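Polyketide synthase (Lyngbya majuscula 19L, PDB 3QIT) hydrolyses the thioester and drives decarboxylation with loss of sulfate, forming the terminal alkene at the end of curacin A biosynthesis. Local coordinates at the interface of chains A and B. Coordinates in Å, arbitrary orientation; residue numbers count along the deposited sequence, not the author numbering. Chains: chain A/B, Polyketide synthase.

The interface of chains A and B. Residues chain A 74, 148, 151; chain B 79-80, 82-83.
A:Thr74, B:Leu79 and B:Ala83 meet where no ring or other flat side chain takes part; the contact is made by the methyl groups of leucine, threonine and alanine. The methyl CG2 of A:Thr74 lies over B:Leu79, 3.8 Å from its branch carbon CG and beside the CD2 arm. It also meets the methyl CB of B:Ala83, 4.0 Å from CG2 of A:Thr74. The threonine's two branches thus divide the work, for OG1 turns away from this apolar surface to the hydroxyl of B:Thr80. The two OG1 atoms, A:Thr74 and B:Thr80, form a hydrogen bond of 2.7 Å whose direction is not settled. A chi1 of 51° on A:Thr74 sets OG1 between its own backbone N and carbonyl carbon and leaves CG2 pointing into the leucines.

On B:Leu79, CG stands anti to the backbone N (chi1 -177°), which carries both arms out across the interface. CD1 of B:Leu79 meets CD1 of A:Leu151 tip to tip at 4.2 Å. A:Leu148 instead runs antiparallel alongside B:Leu79, bringing its CD2 to 4.1 Å from CD1 of that residue. CD2 of A:Leu148 also rests 4.1 Å from CA of B:Ala83. The hydroxyl pair lies at the border of the apolar cluster.

Helix 78-91 of chain B supplies one side of the patch, and the short 3-10 turn 73-75 with the C-terminal part of helix 140-151 of chain A the other. A twin patch follows from the two-fold symmetry of this pair of alpha/beta-hydrolase domains, although the structure alone does not show that the dimer is biological.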
loop_
_atom_site.group_PDB
_atom_site.type_symbol
_atom_site.label_atom_id
_atom_site.label_comp_id
_atom_site.label_asym_id
_atom_site.label_seq_id
_atom_site.Cartn_x
_atom_site.Cartn_y
_atom_site.Cartn_z
ATOM N N THR A 74 4.972 1.375 -4.607
ATOM C CA THR A 74 3.968 1.544 -3.566
ATOM C C THR A 74 3.342 0.260 -3.074
ATOM O O THR A 74 2.638 0.263 -2.053
ATOM C CB THR A 74 2.845 2.505 -4.004
ATOM O OG1 THR A 74 2.332 2.094 -5.287
ATOM C CG2 THR A 74 3.403 3.905 -4.126
ATOM N N LEU A 148 7.027 10.544 -1.981
ATOM C CA LEU A 148 6.828 10.544 -3.433
ATOM C C LEU A 148 8.120 10.753 -4.208
ATOM O O LEU A 148 8.317 10.116 -5.241
ATOM C CB LEU A 148 5.784 11.577 -3.858
ATOM C CG LEU A 148 4.318 11.258 -3.540
ATOM C CD1 LEU A 148 3.457 12.340 -4.155
ATOM C CD2 LEU A 148 3.883 9.892 -4.049
ATOM N N LEU A 151 9.990 7.346 -3.926
ATOM C CA LEU A 151 9.375 6.313 -4.781
ATOM C C LEU A 151 9.822 6.412 -6.245
ATOM O O LEU A 151 9.879 5.401 -6.936
ATOM C CB LEU A 151 7.840 6.376 -4.741
ATOM C CG LEU A 151 7.042 6.315 -3.432
ATOM C CD1 LEU A 151 5.574 6.669 -3.695
ATOM C CD2 LEU A 151 7.167 4.999 -2.715
ATOM N N LEU B 79 -1.864 6.060 -1.503
ATOM C CA LEU B 79 -0.467 6.348 -1.917
ATOM C C LEU B 79 -0.198 5.895 -3.368
ATOM O O LEU B 79 0.408 6.618 -4.155
ATOM C CB LEU B 79 0.562 5.715 -0.970
ATOM C CG LEU B 79 2.035 6.026 -1.304
ATOM C CD1 LEU B 79 2.377 7.510 -1.105
ATOM C CD2 LEU B 79 2.996 5.158 -0.491
ATOM N N THR B 80 -0.634 4.680 -3.708
ATOM C CA THR B 80 -0.577 4.220 -5.093
ATOM C C THR B 80 -1.283 5.175 -6.051
ATOM O O THR B 80 -0.710 5.561 -7.071
ATOM C CB THR B 80 -1.162 2.808 -5.236
ATOM O OG1 THR B 80 -0.297 1.878 -4.567
ATOM C CG2 THR B 80 -1.318 2.430 -6.715
ATOM N N LEU B 82 -1.876 8.324 -5.566
ATOM C CA LEU B 82 -1.111 9.570 -5.573
ATOM C C LEU B 82 0.129 9.455 -6.450
ATOM O O LEU B 82 0.444 10.364 -7.207
ATOM C CB LEU B 82 -0.721 9.970 -4.157
ATOM C CG LEU B 82 -1.869 10.576 -3.371
ATOM C CD1 LEU B 82 -1.428 10.833 -1.933
ATOM C CD2 LEU B 82 -2.373 11.851 -4.039
ATOM N N ALA B 83 0.827 8.323 -6.359
ATOM C CA ALA B 83 2.005 8.111 -7.189
ATOM C C ALA B 83 1.625 8.086 -8.672
ATOM O O ALA B 83 2.398 8.524 -9.532
ATOM C CB ALA B 83 2.736 6.784 -6.781
#